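Local coordinates for sugar ABC transporter, periplasmic sugar-binding protein (Caulobacter crescentus, PDB 4IRX) that binds myo-inositol between its two lobes and probably serves as the periplasmic receptor of an ABC sugar transporter, at residues A[138-143]-A[172-177]; A[94-99]-A[143-148]; A[14-19]-A[69-74]; A[112-117]-A[149-154]. All coordinates share one frame; numbering follows the deposited sequence. Where two conformers were deposited one is given.

Contact 1 of 4, residues A[138-143]-A[172-177]; sequences TNDPGS and ANSKRD. With INS (1,2,3,4,5,6-hexahydroxy-cyclohexane), chain C.
Asp140 and Ser174 meet through a backbone-to-side-chain bond: Asp140 N donates to Ser174 OG over 3.0 Å, at a nearly straight 163°. The hydroxyl accepts from the protein, and its proton probably goes to myo-inositol, with O4 2.8 Å from Ser174 OG and O5 a second, weaker acceptor. Inositol O5 is better defined. It receives Asn139 ND2 over 2.8 Å and gives its own proton to Asp140 OD2 over 2.6 Å. The two carboxylate oxygens divide the work: OD2 also pairs with Arg97 and Gln20, whereas Asp140 OD1 takes a proton, over 2.7 Å, from a water that donates another to Asn173 O. An alanine in place of Asp140 would probably leave inositol O5 without its acceptor and deprive both Arg97 and the bridging water of a partner. At the margin the Pro141 ring crosses the Asn173 side chain at about a right angle, Pro141 CD standing 3.3 Å from Asn173 OD1, while the amide nitrogen is taken up by Gln178. At the start of both segments, Ala172 N bonds to Thr138 O, which Thr171 also reaches. The contact joins the loops that follow the neighbouring parallel strands 132-138 and 164-171, just before helices 144-160 and 176-189, with helix 203-215 packed against Asn139 and Ala172.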
# COMPACT_ATOMS: atom_id res chain seq x y z
N THR A 138 0.79 -11.79 0.60
CA THR A 138 -0.06 -10.64 0.32
C THR A 138 -0.18 -9.67 1.50
O THR A 138 -0.00 -10.05 2.66
CB THR A 138 -1.49 -11.04 -0.12
OG1 THR A 138 -2.22 -11.54 1.02
CG2 THR A 138 -1.44 -12.11 -1.21
N ASN A 139 -0.43 -8.40 1.17
CA ASN A 139 -0.70 -7.37 2.17
C ASN A 139 -2.18 -7.32 2.56
O ASN A 139 -3.01 -7.99 1.95
CB ASN A 139 -0.28 -6.01 1.59
CG ASN A 139 -1.08 -5.62 0.35
OD1 ASN A 139 -1.13 -6.38 -0.62
ND2 ASN A 139 -1.68 -4.41 0.37
N ASP A 140 -2.49 -6.50 3.58
CA ASP A 140 -3.87 -6.11 4.00
C ASP A 140 -5.02 -6.69 3.14
O ASP A 140 -5.43 -6.06 2.16
CB ASP A 140 -4.02 -4.57 3.97
CG ASP A 140 -3.28 -3.86 5.09
OD1 ASP A 140 -3.22 -4.34 6.25
OD2 ASP A 140 -2.78 -2.74 4.83
N PRO A 141 -5.53 -7.89 3.49
CA PRO A 141 -6.40 -8.58 2.53
C PRO A 141 -7.69 -7.88 2.12
O PRO A 141 -8.16 -8.14 1.01
CB PRO A 141 -6.75 -9.89 3.26
CG PRO A 141 -5.58 -10.13 4.14
CD PRO A 141 -5.07 -8.77 4.58
N GLY A 142 -8.24 -7.03 2.96
CA GLY A 142 -9.46 -6.31 2.61
C GLY A 142 -9.24 -5.05 1.79
O GLY A 142 -10.19 -4.41 1.34
N SER A 143 -7.99 -4.67 1.58
CA SER A 143 -7.67 -3.45 0.86
C SER A 143 -7.71 -3.66 -0.66
O SER A 143 -7.22 -4.66 -1.17
CB SER A 143 -6.26 -3.01 1.28
OG SER A 143 -5.80 -1.93 0.50
N ALA A 172 0.25 -12.17 4.97
CA ALA A 172 0.86 -11.88 6.24
C ALA A 172 0.35 -10.56 6.83
O ALA A 172 0.99 -9.98 7.71
CB ALA A 172 2.38 -11.93 6.17
N ASN A 173 -0.79 -10.07 6.31
CA ASN A 173 -1.54 -8.98 6.93
C ASN A 173 -0.73 -7.69 7.13
O ASN A 173 -0.95 -6.92 8.05
CB ASN A 173 -2.15 -9.48 8.27
CG ASN A 173 -3.16 -10.57 8.04
OD1 ASN A 173 -4.17 -10.37 7.38
ND2 ASN A 173 -2.88 -11.76 8.57
N SER A 174 0.24 -7.48 6.23
CA SER A 174 1.12 -6.30 6.29
C SER A 174 1.87 -6.20 7.62
O SER A 174 2.02 -5.11 8.21
CB SER A 174 0.30 -5.02 6.03
OG SER A 174 -0.18 -4.99 4.68
N LYS A 175 2.30 -7.34 8.13
CA LYS A 175 3.07 -7.37 9.36
C LYS A 175 4.36 -8.15 9.19
O LYS A 175 4.35 -9.29 8.71
CB LYS A 175 2.24 -7.96 10.50
CG LYS A 175 0.97 -7.17 10.83
CD LYS A 175 1.29 -5.88 11.57
CE LYS A 175 0.27 -4.78 11.28
NZ LYS A 175 0.62 -3.51 11.98
N ARG A 176 5.47 -7.55 9.57
CA ARG A 176 6.77 -8.17 9.42
C ARG A 176 6.89 -9.46 10.24
O ARG A 176 7.47 -10.45 9.77
CB ARG A 176 7.90 -7.20 9.78
CG ARG A 176 9.26 -7.77 9.45
CD ARG A 176 10.37 -6.79 9.70
NE ARG A 176 10.19 -5.57 8.92
CZ ARG A 176 11.14 -4.66 8.73
NH1 ARG A 176 12.35 -4.84 9.27
NH2 ARG A 176 10.87 -3.57 8.01
N ASP A 177 6.32 -9.44 11.46
CA ASP A 177 6.39 -10.62 12.34
C ASP A 177 5.62 -11.81 11.75
O ASP A 177 6.11 -12.96 11.80
CB ASP A 177 5.94 -10.30 13.79
CG ASP A 177 4.49 -9.84 13.87
OD1 ASP A 177 4.10 -8.96 13.09
OD2 ASP A 177 3.74 -10.36 14.73
C1 INS C . 0.23 0.20 0.82
C2 INS C . 1.61 -0.22 1.18
C3 INS C . 1.61 -0.74 2.60
C4 INS C . 0.70 -1.92 2.71
C5 INS C . -0.70 -1.52 2.41
C6 INS C . -0.79 -0.90 1.03
O1 INS C . 0.19 0.66 -0.50
O2 INS C . 2.06 -1.19 0.28
O3 INS C . 2.91 -1.07 3.01
O4 INS C . 0.78 -2.49 3.98
O5 INS C . -1.53 -2.63 2.52
O6 INS C . -2.11 -0.54 0.71
O HOH W 1 -4.11 -6.44 7.75

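Contact 2 of 4, residues A[94-99]-A[143-148]; sequences SVDRNI and SSSSIE. With INS (1,2,3,4,5,6-hexahydroxy-cyclohexane), chain C.
Asn98 N donates to Ser144 OG over 2.8 Å, at 169°, and this bond sets the loop after strand 91-95 against the first turn of helix 144-160. It is available because Ser144 OG stands between its own backbone N and carbonyl carbon (chi1 73°); Ser144 CB meanwhile packs 3.3 Å from Asn98 OD1. Further out, the Asn98 amide and the Glu148 carboxylate, their planes 66° apart, share a water, held only weakly at the Asn98 end. Arg97 is bent at chi2 and chi3, which place its CD and NE. Ser143 OG lies above the centre of one guanidinium face, a placement made doubtful by a second conformer of that serine. In the guanidinium plane, Arg97 NE meets the anti lone pair of Asp96 OD2 in a salt bridge of 2.9 Å, while NH1 goes to Pro72 O. Asp96 spans two inositol hydroxyls, OD1 taking O1 over 2.6 Å and OD2 taking O6 over 2.5 Å. Arg97 NH2 donates to O6 from 2.9 Å, and Ser145 OG lies 2.6 Å from the same oxygen. Inositol O6 is thus donor to Asp96 and acceptor from Arg97, and the paired charges probably polarise it.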
# COMPACT_ATOMS: atom_id res chain seq x y z
N SER A 94 -10.51 8.96 -1.19
CA SER A 94 -9.69 7.88 -0.65
C SER A 94 -8.24 8.04 -1.11
O SER A 94 -7.97 8.65 -2.15
CB SER A 94 -10.25 6.50 -1.04
OG SER A 94 -10.25 6.30 -2.45
N VAL A 95 -7.34 7.52 -0.30
CA VAL A 95 -5.92 7.52 -0.62
C VAL A 95 -5.34 6.13 -0.38
O VAL A 95 -5.74 5.43 0.56
CB VAL A 95 -5.14 8.61 0.16
CG1 VAL A 95 -5.03 8.27 1.63
CG2 VAL A 95 -3.72 8.80 -0.45
N ASP A 96 -4.43 5.73 -1.27
CA ASP A 96 -3.70 4.46 -1.25
C ASP A 96 -4.52 3.25 -1.66
O ASP A 96 -4.10 2.45 -2.50
CB ASP A 96 -3.02 4.19 0.09
CG ASP A 96 -2.26 2.88 0.06
OD1 ASP A 96 -1.20 2.84 -0.61
OD2 ASP A 96 -2.75 1.91 0.65
N ARG A 97 -5.67 3.09 -1.02
CA ARG A 97 -6.65 2.06 -1.43
C ARG A 97 -8.03 2.71 -1.52
O ARG A 97 -8.30 3.74 -0.88
CB ARG A 97 -6.66 0.83 -0.50
CG ARG A 97 -7.25 1.03 0.90
CD ARG A 97 -6.34 1.81 1.81
NE ARG A 97 -5.11 1.06 2.09
CZ ARG A 97 -5.00 0.05 2.96
NH1 ARG A 97 -6.02 -0.34 3.71
NH2 ARG A 97 -3.85 -0.60 3.07
N ASN A 98 -8.88 2.11 -2.34
CA ASN A 98 -10.15 2.76 -2.66
C ASN A 98 -11.30 2.37 -1.75
O ASN A 98 -11.16 1.55 -0.85
CB ASN A 98 -10.49 2.59 -4.15
CG ASN A 98 -10.81 1.15 -4.54
OD1 ASN A 98 -11.45 0.42 -3.78
ND2 ASN A 98 -10.38 0.76 -5.75
N ILE A 99 -12.43 3.04 -1.93
CA ILE A 99 -13.68 2.62 -1.32
C ILE A 99 -14.59 2.24 -2.47
O ILE A 99 -14.72 2.99 -3.45
CB ILE A 99 -14.31 3.76 -0.52
CG1 ILE A 99 -13.47 4.04 0.74
CG2 ILE A 99 -15.76 3.43 -0.16
CD1 ILE A 99 -13.93 5.21 1.54
N SER A 143 -7.99 -4.67 1.58
CA SER A 143 -7.67 -3.45 0.86
C SER A 143 -7.71 -3.66 -0.66
O SER A 143 -7.22 -4.66 -1.17
CB SER A 143 -6.26 -3.01 1.28
OG SER A 143 -5.80 -1.93 0.50
N SER A 144 -8.26 -2.70 -1.41
CA SER A 144 -8.18 -2.74 -2.87
C SER A 144 -6.74 -2.90 -3.37
O SER A 144 -6.49 -3.50 -4.41
CB SER A 144 -8.79 -1.48 -3.51
OG SER A 144 -7.95 -0.36 -3.31
N SER A 145 -5.78 -2.38 -2.60
CA SER A 145 -4.40 -2.47 -3.04
C SER A 145 -3.91 -3.91 -3.07
O SER A 145 -3.17 -4.31 -3.98
CB SER A 145 -3.49 -1.59 -2.19
OG SER A 145 -3.55 -2.01 -0.85
N SER A 146 -4.33 -4.71 -2.09
CA SER A 146 -3.99 -6.13 -2.07
C SER A 146 -4.69 -6.85 -3.20
O SER A 146 -4.07 -7.58 -3.97
CB SER A 146 -4.38 -6.73 -0.73
OG SER A 146 -3.99 -8.09 -0.69
N ILE A 147 -5.99 -6.65 -3.31
CA ILE A 147 -6.77 -7.30 -4.36
C ILE A 147 -6.22 -7.01 -5.75
O ILE A 147 -6.04 -7.92 -6.56
CB ILE A 147 -8.25 -6.87 -4.24
CG1 ILE A 147 -8.81 -7.35 -2.90
CG2 ILE A 147 -9.04 -7.39 -5.43
CD1 ILE A 147 -10.14 -6.72 -2.52
N GLU A 148 -5.88 -5.75 -6.00
CA GLU A 148 -5.38 -5.36 -7.32
C GLU A 148 -3.93 -5.79 -7.57
O GLU A 148 -3.58 -6.21 -8.68
CB GLU A 148 -5.52 -3.85 -7.50
CG GLU A 148 -6.98 -3.43 -7.63
CD GLU A 148 -7.15 -1.94 -7.54
OE1 GLU A 148 -6.12 -1.23 -7.47
OE2 GLU A 148 -8.31 -1.48 -7.53
C1 INS C . 0.23 0.20 0.82
C2 INS C . 1.61 -0.22 1.18
C3 INS C . 1.61 -0.74 2.60
C4 INS C . 0.70 -1.92 2.71
C5 INS C . -0.70 -1.52 2.41
C6 INS C . -0.79 -0.90 1.03
O1 INS C . 0.19 0.66 -0.50
O2 INS C . 2.06 -1.19 0.28
O3 INS C . 2.91 -1.07 3.01
O4 INS C . 0.78 -2.49 3.98
O5 INS C . -1.53 -2.63 2.52
O6 INS C . -2.11 -0.54 0.71
O HOH W 2 -7.72 1.47 -7.76

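Contact 3 of 4, residues A[14-19]-A[69-74]; sequences SFNDLS and IVAPTD
Ser14 and Val70 sit side by side in neighbouring parallel strands, 10-15 and 67-70, and the backbone does the joining. Ser14 N donates to Ile69 O and Ala71 N to Ser14 O, each over 2.9 Å, while Val70 CA adds a CA-H...O contact to Ser14 O. Just past the strand ends the packing stays close without further hydrogen bonds between the two segments. Asn16 N comes within 3.1 Å of Ala71 O, but at a poor angle; that carbonyl is served instead by Gln53, which also reaches Ser14 OG. With CG between the backbone N and the carbonyl carbon (chi1 54°), Asn16 rests CB 3.3 Å from Ala71 O and OD1 3.6 Å from Ala71 CB. Thr73 CG2 closes this end, 3.8 Å from Asn16 CB, its hydroxyl turned to Ser50. Beyond Asn16 the chain leaves 69-74, and solvent is reached by Ser19. Order there is local: Ser19 N and Ser19 OG, the latter 2.6 Å away, approach Asp17 OD1 from the same face of the carboxylate, the former making an Asx turn. The chemistry changes accordingly, from neutral backbone bonding between the strands to a buried acid, Asp17, just beyond the contact. Asp17 OD2 pairs with Lys175, which follows a strand of the other sheet, so this end probably contributes a charged link between the lobes around the closed pocket.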
# COMPACT_ATOMS: atom_id res chain seq x y z
N SER A 14 -8.02 10.06 7.94
CA SER A 14 -8.19 8.79 8.63
C SER A 14 -7.33 7.68 8.04
O SER A 14 -7.58 7.25 6.91
CB SER A 14 -9.66 8.40 8.60
OG SER A 14 -9.82 7.08 9.13
N PHE A 15 -6.33 7.22 8.78
CA PHE A 15 -5.44 6.16 8.32
C PHE A 15 -5.92 4.81 8.79
O PHE A 15 -6.44 4.70 9.89
CB PHE A 15 -4.02 6.40 8.88
CG PHE A 15 -3.26 7.49 8.15
CD1 PHE A 15 -2.52 7.18 7.02
CD2 PHE A 15 -3.27 8.80 8.60
CE1 PHE A 15 -1.82 8.16 6.33
CE2 PHE A 15 -2.57 9.80 7.91
CZ PHE A 15 -1.84 9.48 6.78
N ASN A 16 -5.74 3.79 7.97
CA ASN A 16 -6.13 2.44 8.39
C ASN A 16 -5.35 1.90 9.58
O ASN A 16 -5.94 1.26 10.45
CB ASN A 16 -6.06 1.47 7.22
CG ASN A 16 -4.71 1.47 6.53
OD1 ASN A 16 -4.31 2.48 5.97
ND2 ASN A 16 -4.02 0.33 6.56
N ASP A 17 -4.03 2.11 9.62
CA ASP A 17 -3.18 1.56 10.67
C ASP A 17 -1.84 2.28 10.64
O ASP A 17 -1.00 2.01 9.78
CB ASP A 17 -2.96 0.06 10.43
CG ASP A 17 -2.21 -0.61 11.57
OD1 ASP A 17 -1.72 0.11 12.48
OD2 ASP A 17 -2.10 -1.86 11.58
N LEU A 18 -1.64 3.20 11.59
CA LEU A 18 -0.40 3.97 11.67
C LEU A 18 0.74 3.24 12.36
O LEU A 18 1.78 3.81 12.63
CB LEU A 18 -0.63 5.38 12.24
CG LEU A 18 -1.09 6.40 11.20
CD1 LEU A 18 -1.65 7.66 11.86
CD2 LEU A 18 0.10 6.78 10.32
N SER A 19 0.56 1.95 12.61
CA SER A 19 1.71 1.12 12.99
C SER A 19 2.48 0.60 11.76
O SER A 19 3.55 0.00 11.92
CB SER A 19 1.27 -0.02 13.89
OG SER A 19 0.57 -0.99 13.16
N ILE A 69 -10.13 12.70 4.06
CA ILE A 69 -9.28 11.83 3.26
C ILE A 69 -9.17 10.54 4.01
O ILE A 69 -8.85 10.54 5.19
CB ILE A 69 -7.90 12.44 3.05
CG1 ILE A 69 -8.01 13.78 2.31
CG2 ILE A 69 -6.99 11.49 2.32
CD1 ILE A 69 -6.70 14.60 2.30
N VAL A 70 -9.48 9.43 3.36
CA VAL A 70 -9.52 8.15 4.07
C VAL A 70 -8.72 7.06 3.35
O VAL A 70 -8.81 6.88 2.13
CB VAL A 70 -10.99 7.71 4.31
CG1 VAL A 70 -11.79 7.68 3.02
CG2 VAL A 70 -11.07 6.36 5.02
N ALA A 71 -7.90 6.36 4.13
CA ALA A 71 -7.30 5.10 3.67
C ALA A 71 -8.08 4.02 4.41
O ALA A 71 -7.79 3.74 5.59
CB ALA A 71 -5.82 5.04 4.01
N PRO A 72 -9.11 3.44 3.76
CA PRO A 72 -10.02 2.54 4.49
C PRO A 72 -9.34 1.25 4.92
O PRO A 72 -8.57 0.70 4.14
CB PRO A 72 -11.11 2.22 3.47
CG PRO A 72 -10.44 2.44 2.11
CD PRO A 72 -9.49 3.60 2.34
N THR A 73 -9.65 0.75 6.12
CA THR A 73 -9.15 -0.55 6.57
C THR A 73 -9.58 -1.67 5.64
O THR A 73 -8.83 -2.63 5.42
CB THR A 73 -9.65 -0.89 7.99
OG1 THR A 73 -11.09 -0.96 7.97
CG2 THR A 73 -9.19 0.15 8.99
N ASP A 74 -10.78 -1.55 5.10
CA ASP A 74 -11.36 -2.50 4.16
C ASP A 74 -12.16 -1.70 3.12
O ASP A 74 -13.04 -0.91 3.48
CB ASP A 74 -12.25 -3.49 4.92
CG ASP A 74 -12.79 -4.58 4.04
OD1 ASP A 74 -13.68 -4.31 3.21
OD2 ASP A 74 -12.34 -5.75 4.19

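Contact 4 of 4, residues A[112-117]-A[149-154]; sequences DNVAGG and RVKGVH. With INS (1,2,3,4,5,6-hexahydroxy-cyclohexane), chain C.
This is a close helix-to-helix crossing near the N-terminal ends of helices 113-127 and 144-160, with a polar tip reaching the ligand. The axes of the short segments pass 6.4 Å apart at 42°, and Gly117 and Gly152 meet at the crossing, their CA atoms 4.2 Å apart. A side chain at either glycine would collide with the backbone: a CB on Gly117 would run into Arg149 O, and one on Gly152 into Val114 O. In its absence Gly117 CA points a hydrogen at Arg149 O and Gly152 CA another at Val114 O, each from 3.4 Å. Val153 CG2 lies against Gly117 O. In this type I periplasmic binding protein fold, helix 113-127 follows a strand of the seven-stranded sheet and helix 144-160 one of the four-stranded sheet, so the crossing lies close to the join between lobes. Toward the pocket, Arg149 bends at chi3 (-132°), and its NE lies beside Asn113. NE and NH2 both grip Asn113 OD1, over 2.9 and 3.0 Å; the oxygen lies in the guanidinium plane, but the donors stand above the amide plane, on one face of it. Thus positioned, Arg149 NH1 donates to inositol O2 over 2.9 Å and NH2 to O1 over 2.8 Å. An alanine at Arg149 would probably leave O1 and O2 without these donors and the Asn113 side chain freer to turn. Phe228 adds a cation-pi contact to the guanidinium.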
# COMPACT_ATOMS: atom_id res chain seq x y z
N ASP A 112 -1.53 2.68 -9.34
CA ASP A 112 -2.10 1.66 -10.21
C ASP A 112 -1.55 0.34 -9.74
O ASP A 112 -0.47 -0.08 -10.17
CB ASP A 112 -1.72 1.90 -11.68
CG ASP A 112 -2.36 0.91 -12.63
OD1 ASP A 112 -2.91 -0.12 -12.17
OD2 ASP A 112 -2.29 1.16 -13.85
N ASN A 113 -2.31 -0.31 -8.87
CA ASN A 113 -1.79 -1.49 -8.20
C ASN A 113 -1.82 -2.75 -9.05
O ASN A 113 -0.98 -3.64 -8.86
CB ASN A 113 -2.49 -1.68 -6.86
CG ASN A 113 -1.90 -0.77 -5.78
OD1 ASN A 113 -0.69 -0.78 -5.55
ND2 ASN A 113 -2.75 0.05 -5.15
N VAL A 114 -2.76 -2.81 -9.99
CA VAL A 114 -2.72 -3.87 -10.99
C VAL A 114 -1.43 -3.78 -11.81
O VAL A 114 -0.73 -4.78 -11.99
CB VAL A 114 -3.94 -3.84 -11.94
CG1 VAL A 114 -3.78 -4.94 -13.00
CG2 VAL A 114 -5.26 -4.01 -11.17
N ALA A 115 -1.07 -2.58 -12.27
CA ALA A 115 0.18 -2.43 -12.99
C ALA A 115 1.37 -2.77 -12.10
O ALA A 115 2.34 -3.34 -12.56
CB ALA A 115 0.33 -1.03 -13.54
N GLY A 116 1.29 -2.41 -10.81
CA GLY A 116 2.38 -2.76 -9.90
C GLY A 116 2.60 -4.24 -9.71
O GLY A 116 3.74 -4.71 -9.78
N GLY A 117 1.50 -4.97 -9.50
CA GLY A 117 1.57 -6.41 -9.39
C GLY A 117 2.05 -7.04 -10.68
O GLY A 117 2.89 -7.97 -10.67
N ARG A 149 -3.08 -5.70 -6.56
CA ARG A 149 -1.71 -6.20 -6.69
C ARG A 149 -1.69 -7.67 -7.00
O ARG A 149 -0.93 -8.11 -7.87
CB ARG A 149 -0.88 -5.97 -5.43
CG ARG A 149 -0.03 -4.75 -5.50
CD ARG A 149 0.60 -4.40 -4.15
NE ARG A 149 0.37 -2.98 -3.95
CZ ARG A 149 0.59 -2.32 -2.82
NH1 ARG A 149 1.08 -2.98 -1.77
NH2 ARG A 149 0.30 -1.03 -2.75
N VAL A 150 -2.49 -8.45 -6.28
CA VAL A 150 -2.61 -9.87 -6.49
C VAL A 150 -3.08 -10.15 -7.92
O VAL A 150 -2.57 -11.03 -8.60
CB VAL A 150 -3.58 -10.47 -5.44
CG1 VAL A 150 -4.11 -11.76 -5.89
CG2 VAL A 150 -2.86 -10.64 -4.11
N LYS A 151 -4.08 -9.38 -8.37
CA LYS A 151 -4.61 -9.58 -9.74
C LYS A 151 -3.51 -9.37 -10.78
O LYS A 151 -3.37 -10.14 -11.71
CB LYS A 151 -5.83 -8.69 -10.05
CG LYS A 151 -6.15 -8.70 -11.55
CD LYS A 151 -7.46 -8.08 -11.94
CE LYS A 151 -7.75 -8.46 -13.39
NZ LYS A 151 -6.81 -7.80 -14.36
N GLY A 152 -2.69 -8.33 -10.61
CA GLY A 152 -1.62 -8.05 -11.55
C GLY A 152 -0.56 -9.16 -11.57
O GLY A 152 -0.06 -9.56 -12.63
N VAL A 153 -0.22 -9.68 -10.39
CA VAL A 153 0.69 -10.83 -10.26
C VAL A 153 0.14 -12.07 -10.97
O VAL A 153 0.82 -12.70 -11.77
CB VAL A 153 0.97 -11.16 -8.78
CG1 VAL A 153 1.66 -12.51 -8.64
CG2 VAL A 153 1.80 -10.06 -8.13
N HIS A 154 -1.14 -12.36 -10.72
CA HIS A 154 -1.82 -13.45 -11.38
C HIS A 154 -1.82 -13.27 -12.89
O HIS A 154 -1.57 -14.23 -13.63
CB HIS A 154 -3.27 -13.51 -10.89
CG HIS A 154 -3.41 -13.96 -9.47
ND1 HIS A 154 -4.60 -13.88 -8.80
CD2 HIS A 154 -2.51 -14.49 -8.61
CE1 HIS A 154 -4.44 -14.37 -7.58
NE2 HIS A 154 -3.17 -14.72 -7.43
C1 INS C . 0.23 0.20 0.82
C2 INS C . 1.61 -0.22 1.18
C3 INS C . 1.61 -0.74 2.60
C4 INS C . 0.70 -1.92 2.71
C5 INS C . -0.70 -1.52 2.41
C6 INS C . -0.79 -0.90 1.03
O1 INS C . 0.19 0.66 -0.50
O2 INS C . 2.06 -1.19 0.28
O3 INS C . 2.91 -1.07 3.01
O4 INS C . 0.78 -2.49 3.98
O5 INS C . -1.53 -2.63 2.52
O6 INS C . -2.11 -0.54 0.71

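Overall arrangement
From the N terminus, contact 3 comes first, closing the loop from strand 10-15 round to strand 67-70 before any other contact opens. The remaining three cross one another. Contact 2 opens at 94-99, contact 4 at 112-117 and contact 1 at 138-143; they close in the same order, so none nests within another. Contact 3 joins the ends of two adjacent strands of the seven-stranded sheet and the loops after them. Contact 2 ties that sheet to helix 144-160, which contact 4 joins to helix 113-127. Contact 1, sharing Ser143 with contact 2, links the loops after strands 132-138 and 164-171 of the four-stranded sheet. Contacts 1, 2 and 4 all touch myo-inositol. The centres of contacts 3 and 4 lie about 21 Å apart.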